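Local coordinates for protein NS1 (Human bocavirus, PDB 4KW3) that probably nicks viral DNA at the replication origin, which it recognises through this N-terminal domain, and unwinds it to start rolling-circle replication, at residues 106-111 against 115-120; 18-23 against 143-148; 240-245 against 252-257. All coordinates share one frame; numbering follows the deposited sequence.

Interaction 1: residues 106-111 against 115-120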
loop_
_atom_site.group_PDB
_atom_site.type_symbol
_atom_site.label_atom_id
_atom_site.label_comp_id
_atom_site.label_asym_id
_atom_site.label_seq_id
_atom_site.Cartn_x
_atom_site.Cartn_y
_atom_site.Cartn_z
ATOM N N GLN A 106 -0.360 -3.266 1.439
ATOM C CA GLN A 106 0.776 -2.567 2.015
ATOM C C GLN A 106 1.392 -1.605 0.998
ATOM O O GLN A 106 1.819 -2.008 -0.088
ATOM C CB GLN A 106 1.827 -3.560 2.492
ATOM C CG GLN A 106 3.057 -2.925 3.133
ATOM C CD GLN A 106 3.867 -3.931 3.936
ATOM O OE1 GLN A 106 3.405 -4.441 4.966
ATOM N NE2 GLN A 106 5.072 -4.235 3.462
ATOM N N SER A 107 1.449 -0.331 1.369
ATOM C CA SER A 107 2.097 0.700 0.559
ATOM C C SER A 107 3.579 0.830 0.930
ATOM O O SER A 107 3.959 0.610 2.069
ATOM C CB SER A 107 1.381 2.033 0.740
ATOM O OG SER A 107 1.273 2.362 2.114
ATOM N N GLU A 108 4.410 1.174 -0.045
ATOM C CA GLU A 108 5.843 1.262 0.165
ATOM C C GLU A 108 6.435 2.381 -0.672
ATOM O O GLU A 108 6.173 2.478 -1.862
ATOM C CB GLU A 108 6.520 -0.062 -0.180
ATOM C CG GLU A 108 8.027 0.024 -0.472
ATOM C CD GLU A 108 8.651 -1.343 -0.792
ATOM O OE1 GLU A 108 7.943 -2.368 -0.680
ATOM O OE2 GLU A 108 9.846 -1.396 -1.162
ATOM N N LEU A 109 7.243 3.220 -0.040
ATOM C CA LEU A 109 7.994 4.232 -0.756
ATOM C C LEU A 109 9.282 3.577 -1.195
ATOM O O LEU A 109 10.253 3.546 -0.440
ATOM C CB LEU A 109 8.314 5.390 0.182
ATOM C CG LEU A 109 7.199 6.416 0.404
ATOM C CD1 LEU A 109 5.888 5.810 0.839
ATOM C CD2 LEU A 109 7.636 7.400 1.423
ATOM N N GLY A 110 9.313 3.081 -2.426
ATOM C CA GLY A 110 10.475 2.358 -2.900
ATOM C C GLY A 110 11.644 3.238 -3.325
ATOM O O GLY A 110 11.539 4.465 -3.385
ATOM N N GLU A 111 12.764 2.594 -3.635
ATOM C CA GLU A 111 13.935 3.294 -4.133
ATOM C C GLU A 111 13.521 4.038 -5.398
ATOM O O GLU A 111 13.851 5.215 -5.577
ATOM C CB GLU A 111 15.042 2.286 -4.433
ATOM C CG GLU A 111 16.259 2.862 -5.116
ATOM C CD GLU A 111 17.072 3.746 -4.185
ATOM O OE1 GLU A 111 16.959 3.569 -2.951
ATOM O OE2 GLU A 111 17.835 4.602 -4.684
ATOM N N HIS A 115 4.708 2.096 -4.489
ATOM C CA HIS A 115 3.802 1.011 -4.827
ATOM C C HIS A 115 2.967 0.441 -3.690
ATOM O O HIS A 115 3.229 0.675 -2.525
ATOM C CB HIS A 115 4.524 -0.100 -5.615
ATOM C CG HIS A 115 5.747 -0.631 -4.955
ATOM N ND1 HIS A 115 6.911 -0.867 -5.651
ATOM C CD2 HIS A 115 5.981 -1.019 -3.681
ATOM C CE1 HIS A 115 7.827 -1.336 -4.821
ATOM N NE2 HIS A 115 7.285 -1.447 -3.620
ATOM N N CYS A 116 1.933 -0.299 -4.057
ATOM C CA CYS A 116 1.201 -1.089 -3.093
ATOM C C CYS A 116 1.248 -2.556 -3.498
ATOM O O CYS A 116 1.107 -2.889 -4.682
ATOM C CB CYS A 116 -0.247 -0.653 -3.056
ATOM S SG CYS A 116 -0.472 0.903 -2.280
ATOM N N HIS A 117 1.426 -3.426 -2.510
ATOM C CA HIS A 117 1.215 -4.853 -2.702
ATOM C C HIS A 117 -0.169 -5.157 -2.177
ATOM O O HIS A 117 -0.566 -4.635 -1.112
ATOM C CB HIS A 117 2.234 -5.671 -1.931
ATOM C CG HIS A 117 3.623 -5.559 -2.463
ATOM N ND1 HIS A 117 4.165 -6.497 -3.324
ATOM C CD2 HIS A 117 4.577 -4.615 -2.272
ATOM C CE1 HIS A 117 5.399 -6.139 -3.626
ATOM N NE2 HIS A 117 5.671 -5.001 -3.004
ATOM N N ILE A 118 -0.911 -5.953 -2.947
ATOM C CA ILE A 118 -2.242 -6.398 -2.556
ATOM C C ILE A 118 -2.286 -7.918 -2.578
ATOM O O ILE A 118 -2.043 -8.535 -3.613
ATOM C CB ILE A 118 -3.314 -5.892 -3.547
ATOM C CG1 ILE A 118 -3.221 -4.378 -3.706
ATOM C CG2 ILE A 118 -4.726 -6.331 -3.140
ATOM C CD1 ILE A 118 -2.638 -3.946 -5.016
ATOM N N ILE A 119 -2.597 -8.524 -1.442
ATOM C CA ILE A 119 -2.919 -9.943 -1.433
ATOM C C ILE A 119 -4.428 -10.056 -1.265
ATOM O O ILE A 119 -4.998 -9.571 -0.287
ATOM C CB ILE A 119 -2.209 -10.722 -0.295
ATOM C CG1 ILE A 119 -0.711 -10.430 -0.281
ATOM C CG2 ILE A 119 -2.421 -12.206 -0.464
ATOM C CD1 ILE A 119 -0.044 -10.899 0.963
ATOM N N VAL A 120 -5.076 -10.683 -2.231
ATOM C CA VAL A 120 -6.517 -10.834 -2.180
ATOM C C VAL A 120 -6.958 -12.264 -2.524
ATOM O O VAL A 120 -6.427 -12.905 -3.453
ATOM C CB VAL A 120 -7.196 -9.807 -3.094
ATOM C CG1 VAL A 120 -6.571 -9.826 -4.498
ATOM C CG2 VAL A 120 -8.682 -10.047 -3.137
#

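Interaction 2: residues 18-23 against 143-148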
loop_
_atom_site.group_PDB
_atom_site.type_symbol
_atom_site.label_atom_id
_atom_site.label_comp_id
_atom_site.label_asym_id
_atom_site.label_seq_id
_atom_site.Cartn_x
_atom_site.Cartn_y
_atom_site.Cartn_z
ATOM N N TYR A 18 -0.953 -8.746 -6.260
ATOM C CA TYR A 18 -0.725 -7.726 -7.289
ATOM C C TYR A 18 0.235 -6.637 -6.807
ATOM O O TYR A 18 0.364 -6.377 -5.600
ATOM C CB TYR A 18 -2.038 -7.055 -7.690
ATOM C CG TYR A 18 -3.084 -7.972 -8.292
ATOM C CD1 TYR A 18 -3.968 -8.680 -7.486
ATOM C CD2 TYR A 18 -3.211 -8.101 -9.670
ATOM C CE1 TYR A 18 -4.946 -9.494 -8.036
ATOM C CE2 TYR A 18 -4.161 -8.918 -10.222
ATOM C CZ TYR A 18 -5.032 -9.619 -9.404
ATOM O OH TYR A 18 -5.985 -10.451 -9.979
ATOM N N VAL A 19 0.887 -5.981 -7.761
ATOM C CA VAL A 19 1.642 -4.782 -7.455
ATOM C C VAL A 19 1.099 -3.613 -8.262
ATOM O O VAL A 19 1.077 -3.642 -9.499
ATOM C CB VAL A 19 3.154 -4.929 -7.723
ATOM C CG1 VAL A 19 3.855 -3.588 -7.420
ATOM C CG2 VAL A 19 3.730 -6.007 -6.851
ATOM N N PHE A 20 0.661 -2.587 -7.538
ATOM C CA PHE A 20 0.210 -1.340 -8.127
ATOM C C PHE A 20 1.337 -0.319 -8.037
ATOM O O PHE A 20 1.908 -0.144 -6.975
ATOM C CB PHE A 20 -1.021 -0.815 -7.375
ATOM C CG PHE A 20 -1.315 0.635 -7.647
ATOM C CD1 PHE A 20 -2.038 1.009 -8.771
ATOM C CD2 PHE A 20 -0.855 1.628 -6.787
ATOM C CE1 PHE A 20 -2.296 2.340 -9.034
ATOM C CE2 PHE A 20 -1.115 2.966 -7.046
ATOM C CZ PHE A 20 -1.843 3.322 -8.168
ATOM N N LYS A 21 1.676 0.321 -9.153
ATOM C CA LYS A 21 2.661 1.409 -9.189
ATOM C C LYS A 21 1.938 2.742 -9.367
ATOM O O LYS A 21 1.188 2.907 -10.325
ATOM C CB LYS A 21 3.608 1.236 -10.373
ATOM C CG LYS A 21 4.983 0.718 -10.053
ATOM C CD LYS A 21 5.951 0.996 -11.217
ATOM C CE LYS A 21 5.714 0.070 -12.426
ATOM N NZ LYS A 21 6.672 -1.081 -12.510
ATOM N N PHE A 22 2.142 3.695 -8.464
ATOM C CA PHE A 22 1.568 5.026 -8.664
ATOM C C PHE A 22 2.117 5.670 -9.966
ATOM O O PHE A 22 3.318 5.895 -10.112
ATOM C CB PHE A 22 1.844 5.913 -7.448
ATOM C CG PHE A 22 1.004 7.147 -7.413
ATOM C CD1 PHE A 22 1.396 8.284 -8.088
ATOM C CD2 PHE A 22 -0.191 7.163 -6.720
ATOM C CE1 PHE A 22 0.606 9.416 -8.068
ATOM C CE2 PHE A 22 -0.980 8.294 -6.695
ATOM C CZ PHE A 22 -0.578 9.420 -7.373
ATOM N N PRO A 23 1.238 5.973 -10.925
ATOM C CA PRO A 23 1.779 6.343 -12.241
ATOM C C PRO A 23 2.287 7.792 -12.364
ATOM O O PRO A 23 1.830 8.536 -13.237
ATOM C CB PRO A 23 0.595 6.100 -13.182
ATOM C CG PRO A 23 -0.659 6.155 -12.295
ATOM C CD PRO A 23 -0.222 6.146 -10.844
ATOM N N ALA A 143 -9.740 5.267 -9.747
ATOM C CA ALA A 143 -10.989 5.962 -9.426
ATOM C C ALA A 143 -10.983 6.453 -7.971
ATOM O O ALA A 143 -11.384 7.588 -7.702
ATOM C CB ALA A 143 -12.196 5.095 -9.711
ATOM N N GLU A 144 -10.527 5.600 -7.047
ATOM C CA GLU A 144 -10.431 5.960 -5.631
ATOM C C GLU A 144 -9.429 7.085 -5.330
ATOM O O GLU A 144 -9.732 8.007 -4.569
ATOM C CB GLU A 144 -10.058 4.743 -4.787
ATOM C CG GLU A 144 -11.155 3.748 -4.642
ATOM C CD GLU A 144 -12.248 4.203 -3.691
ATOM O OE1 GLU A 144 -12.057 5.226 -2.989
ATOM O OE2 GLU A 144 -13.303 3.531 -3.656
ATOM N N ILE A 145 -8.246 6.990 -5.929
ATOM C CA ILE A 145 -7.214 8.005 -5.806
ATOM C C ILE A 145 -7.702 9.356 -6.344
ATOM O O ILE A 145 -7.624 10.373 -5.662
ATOM C CB ILE A 145 -5.952 7.590 -6.586
ATOM C CG1 ILE A 145 -5.317 6.347 -5.960
ATOM C CG2 ILE A 145 -4.966 8.738 -6.648
ATOM C CD1 ILE A 145 -4.154 5.777 -6.746
ATOM N N ILE A 146 -8.231 9.341 -7.562
ATOM C CA ILE A 146 -8.753 10.536 -8.207
ATOM C C ILE A 146 -9.803 11.222 -7.337
ATOM O O ILE A 146 -9.785 12.448 -7.185
ATOM C CB ILE A 146 -9.323 10.173 -9.602
ATOM C CG1 ILE A 146 -8.168 9.962 -10.584
ATOM C CG2 ILE A 146 -10.303 11.239 -10.130
ATOM C CD1 ILE A 146 -8.578 9.221 -11.853
ATOM N N GLN A 147 -10.702 10.424 -6.767
ATOM C CA GLN A 147 -11.745 10.936 -5.881
ATOM C C GLN A 147 -11.151 11.596 -4.623
ATOM O O GLN A 147 -11.659 12.617 -4.134
ATOM C CB GLN A 147 -12.732 9.826 -5.518
ATOM C CG GLN A 147 -13.611 10.144 -4.337
ATOM C CD GLN A 147 -15.072 10.149 -4.680
ATOM O OE1 GLN A 147 -15.855 9.432 -4.059
ATOM N NE2 GLN A 147 -15.461 10.962 -5.667
ATOM N N ARG A 148 -10.093 10.987 -4.095
ATOM C CA ARG A 148 -9.418 11.507 -2.916
ATOM C C ARG A 148 -8.737 12.839 -3.246
ATOM O O ARG A 148 -8.789 13.787 -2.448
ATOM C CB ARG A 148 -8.403 10.492 -2.374
ATOM C CG ARG A 148 -7.622 11.022 -1.214
ATOM C CD ARG A 148 -8.491 11.180 0.022
ATOM N NE ARG A 148 -8.006 12.286 0.847
ATOM C CZ ARG A 148 -7.887 12.261 2.172
ATOM N NH1 ARG A 148 -8.177 11.161 2.860
ATOM N NH2 ARG A 148 -7.445 13.342 2.807
#

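Interaction 3: residues 240-245 against 252-257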
loop_
_atom_site.group_PDB
_atom_site.type_symbol
_atom_site.label_atom_id
_atom_site.label_comp_id
_atom_site.label_asym_id
_atom_site.label_seq_id
_atom_site.Cartn_x
_atom_site.Cartn_y
_atom_site.Cartn_z
ATOM N N LYS A 240 14.462 -2.889 2.823
ATOM C CA LYS A 240 13.361 -2.187 2.201
ATOM C C LYS A 240 12.372 -1.693 3.255
ATOM O O LYS A 240 12.477 -2.046 4.413
ATOM C CB LYS A 240 12.685 -3.051 1.133
ATOM C CG LYS A 240 13.421 -3.018 -0.194
ATOM C CD LYS A 240 12.623 -3.790 -1.241
ATOM C CE LYS A 240 12.966 -3.369 -2.667
ATOM N NZ LYS A 240 14.418 -3.544 -2.983
ATOM N N THR A 241 11.437 -0.834 2.862
ATOM C CA THR A 241 10.585 -0.190 3.846
ATOM C C THR A 241 9.116 -0.361 3.535
ATOM O O THR A 241 8.748 -0.813 2.446
ATOM C CB THR A 241 10.893 1.317 3.964
ATOM O OG1 THR A 241 10.615 1.971 2.724
ATOM C CG2 THR A 241 12.350 1.548 4.356
ATOM N N TYR A 242 8.269 -0.042 4.508
ATOM C CA TYR A 242 6.837 0.036 4.233
ATOM C C TYR A 242 6.355 1.369 4.759
ATOM O O TYR A 242 6.968 1.954 5.661
ATOM C CB TYR A 242 6.049 -1.104 4.911
ATOM C CG TYR A 242 5.836 -0.859 6.374
ATOM C CD1 TYR A 242 6.850 -1.136 7.294
ATOM C CD2 TYR A 242 4.643 -0.306 6.852
ATOM C CE1 TYR A 242 6.671 -0.904 8.627
ATOM C CE2 TYR A 242 4.475 -0.050 8.209
ATOM C CZ TYR A 242 5.494 -0.355 9.086
ATOM O OH TYR A 242 5.343 -0.124 10.430
ATOM N N SER A 243 5.207 1.800 4.250
ATOM C CA SER A 243 4.592 3.036 4.709
ATOM C C SER A 243 3.406 2.760 5.620
ATOM O O SER A 243 3.263 3.390 6.668
ATOM C CB SER A 243 4.147 3.879 3.514
ATOM O OG SER A 243 3.361 4.954 3.961
ATOM N N HIS A 244 2.561 1.819 5.207
ATOM C CA HIS A 244 1.305 1.531 5.903
ATOM C C HIS A 244 0.760 0.175 5.508
ATOM O O HIS A 244 0.877 -0.240 4.364
ATOM C CB HIS A 244 0.261 2.587 5.570
ATOM C CG HIS A 244 -0.912 2.581 6.495
ATOM N ND1 HIS A 244 -0.826 3.001 7.803
ATOM C CD2 HIS A 244 -2.196 2.201 6.305
ATOM C CE1 HIS A 244 -2.005 2.881 8.379
ATOM N NE2 HIS A 244 -2.854 2.406 7.489
ATOM N N THR A 245 0.150 -0.515 6.459
ATOM C CA THR A 245 -0.305 -1.883 6.236
ATOM C C THR A 245 -1.740 -2.079 6.698
ATOM O O THR A 245 -2.076 -1.773 7.844
ATOM C CB THR A 245 0.625 -2.857 6.960
ATOM O OG1 THR A 245 1.918 -2.686 6.413
ATOM C CG2 THR A 245 0.228 -4.297 6.728
ATOM N N LEU A 252 -2.245 -2.388 10.825
ATOM C CA LEU A 252 -1.265 -2.952 11.744
ATOM C C LEU A 252 -0.434 -1.770 12.253
ATOM O O LEU A 252 0.331 -1.175 11.499
ATOM C CB LEU A 252 -0.405 -3.965 11.001
ATOM C CG LEU A 252 0.840 -4.619 11.590
ATOM C CD1 LEU A 252 0.808 -4.762 13.105
ATOM C CD2 LEU A 252 1.024 -5.961 10.910
ATOM N N PRO A 253 -0.636 -1.383 13.519
ATOM C CA PRO A 253 0.017 -0.169 14.040
ATOM C C PRO A 253 1.519 -0.392 14.165
ATOM O O PRO A 253 1.946 -1.488 14.568
ATOM C CB PRO A 253 -0.619 0.021 15.435
ATOM C CG PRO A 253 -1.856 -0.894 15.451
ATOM C CD PRO A 253 -1.465 -2.053 14.540
ATOM N N GLU A 254 2.293 0.626 13.795
ATOM C CA GLU A 254 3.760 0.587 13.836
ATOM C C GLU A 254 4.292 -0.105 15.068
ATOM O O GLU A 254 5.206 -0.910 14.970
ATOM C CB GLU A 254 4.356 2.010 13.750
ATOM C CG GLU A 254 5.857 2.074 13.456
ATOM C CD GLU A 254 6.760 1.813 14.676
ATOM O OE1 GLU A 254 6.302 1.949 15.823
ATOM O OE2 GLU A 254 7.948 1.486 14.485
ATOM N N HIS A 255 3.722 0.191 16.232
ATOM C CA HIS A 255 4.346 -0.276 17.475
ATOM C C HIS A 255 4.092 -1.761 17.787
ATOM O O HIS A 255 4.727 -2.316 18.662
ATOM C CB HIS A 255 3.945 0.615 18.659
ATOM C CG HIS A 255 2.478 0.633 18.916
ATOM N ND1 HIS A 255 1.625 1.526 18.298
ATOM C CD2 HIS A 255 1.702 -0.141 19.712
ATOM C CE1 HIS A 255 0.388 1.300 18.706
ATOM N NE2 HIS A 255 0.407 0.293 19.563
ATOM N N TYR A 256 3.205 -2.409 17.039
ATOM C CA TYR A 256 2.961 -3.835 17.216
ATOM C C TYR A 256 3.580 -4.686 16.103
ATOM O O TYR A 256 3.474 -5.915 16.170
ATOM C CB TYR A 256 1.456 -4.135 17.252
ATOM C CG TYR A 256 0.692 -3.554 18.418
ATOM C CD1 TYR A 256 1.242 -3.515 19.693
ATOM C CD2 TYR A 256 -0.586 -3.022 18.237
ATOM C CE1 TYR A 256 0.531 -2.979 20.766
ATOM C CE2 TYR A 256 -1.300 -2.482 19.297
ATOM C CZ TYR A 256 -0.737 -2.464 20.560
ATOM O OH TYR A 256 -1.444 -1.930 21.619
ATOM N N ARG A 257 4.165 -4.061 15.069
ATOM C CA ARG A 257 4.569 -4.817 13.849
ATOM C C ARG A 257 5.486 -5.999 14.204
ATOM O O ARG A 257 5.172 -7.147 13.895
ATOM C CB ARG A 257 5.162 -3.938 12.688
ATOM C CG ARG A 257 5.587 -4.762 11.431
ATOM C CD ARG A 257 6.184 -3.976 10.222
ATOM N NE ARG A 257 5.122 -3.462 9.390
ATOM C CZ ARG A 257 4.851 -3.821 8.139
ATOM N NH1 ARG A 257 5.592 -4.681 7.458
ATOM N NH2 ARG A 257 3.826 -3.254 7.545
HETATM O O HOH W 1 0.619 0.422 8.946
#

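Interaction 1: residues 106-111 against 115-120
His115 and Glu108 form a hydrogen-bonded antiparallel pair: His115 N gives to Glu108 O at 3.0 Å, and Glu108 N to His115 O at 2.8 Å. Their side chains rise side by side from one face of the sheet. With CG between its own backbone N and carbonyl carbon (chi1 54°), the His115 imidazole leans toward the neighbouring strand and brings NE2 to 3.2 Å from Glu108 OE1. That oxygen sits in the ring plane, at the edge, although the carboxylate itself is turned 78° to the imidazole. Glu108 gets there on an extended chain, and its OE1 makes a salt bridge to Lys215. Cys116 points to the reverse face, in a non-hydrogen-bonded pair with Ser107; its SG lies 3.7 Å from Ser107 CB, and both side chains pack against helix 74-94. His117 returns to the face of Glu108. Its backbone N reaches Gln106 O at 2.8 Å, its O accepts from Gln106 N at 2.9 Å, and its ring NE2 stands 4.2 Å from Glu108 OE1. His115, Cys116 and His117 form the predicted RCR-2 motif of the HUH nucleases; the strand alternation puts both imidazoles on one face. With the carboxylate beside them and the predicted nucleophile Tyr211 next to His117, they are consistent with a divalent-cation site for DNA nicking.

Interaction 2: residues 18-23 against 143-148
Ile145 reaches from its helix to Phe20 at CZ and to Phe22 at CE2, and this small apolar patch is the close part of the contact. Its CD1 lies 3.7 Å from Phe20 CZ, the two side chains coming from opposite directions. The same methyl is 4.1 Å from Phe22 CE2, while CG2 lies 4.0 Å from that ring atom. The reach follows from the torsions of Ile145: CG1 stands anti to the carbonyl carbon (chi1 -66°), and the chain then runs extended to CD1. The backbones themselves stay well apart, Phe22 CA 9.7 Å from Ile145 CA, and the side chains span the distance. Here helix 134-149 covers the sheet of the HUH nuclease fold on the face opposite His115 and His117, meeting Phe20 through Tyr138, Ile141 and Ile145, one helical turn after another. Leu169 of helix 160-177 and Leu78 of helix 74-94 also pack on Ile145, which is buried among them. Phe22, in the loop after the strand, keeps a slightly longer distance, and Pro23 CD sits over one ring face, toward the rim. The loose side lies farther out: on the outer side of the helix, Gln147 projects into an exposed position, and across the sheet Lys21 is partly exposed.

Interaction 3: residues 240-245 against 252-257
The Tyr242 ring carries the guanidinium of Arg257 flat on one face, and the backbone CA of His244 lies at its edge, in plane. The planes of ring and guanidinium are 20° apart with their centres 3.3 Å from each other, and Arg257 CZ stands only 8° off the ring normal, a cation-pi stack directly over the face. Arg257 NE lies over the side of the ring nearer the hydroxyl, about CE1 and CZ, whereas NH2 lies over CD2 and CG. The arginine runs extended from its backbone and then bends at chi3 (-84°), which lays its end along the ring instead of into it. Thr245 OG1 lies near the guanidinium plane, at its edge, but is modelled too close to NH2 for the pair to be interpreted. Gln106 OE1 accepts a hydrogen bond from Arg257 NH2 and is also bonded to Thr245 OG1. Beside the stack, Glu254 CG comes to 3.8 Å from Tyr242 OH, and the glutamate's carboxylate is bonded to Ser230 N.

The backbones meet at the far end: Leu252 N donates to Thr245 O at 3.0 Å. A water takes the neighbouring place, accepting from Thr245 N at 2.7 Å and donating to Leu252 O at 3.0 Å, and so bridges the other half of the Thr245-Leu252 pair. A turn follows, with Tyr256 N bonded to Pro253 O at 2.9 Å.

Arg257 belongs to helix 257-268, and its NH1 is bonded to Leu213 O, within the predicted RCR-3 motif that begins with Tyr211. This end of the helix is thereby tied both to that motif and to strand 241-247, which runs between strands 101-109 and 216-217.

From the N terminus, residues 18-23 come first, and interaction 2 closes a loop of 119 residues when the chain reaches 143-148. Within that span interaction 1 closes a much shorter one, the hairpin of strands 101-109 and 114-122. Interaction 3 opens only after both are complete and closes another short loop near the C-terminal end; none of the three cross. All reach the same sheet, in which strands 15-21, 114-122, 101-109 and 241-247 are successive neighbours. Interaction 1 therefore touches both others, while interactions 2 and 3 have centres about 20 Å apart: one joins the sheet to helix 134-149, the other to the start of helix 257-268.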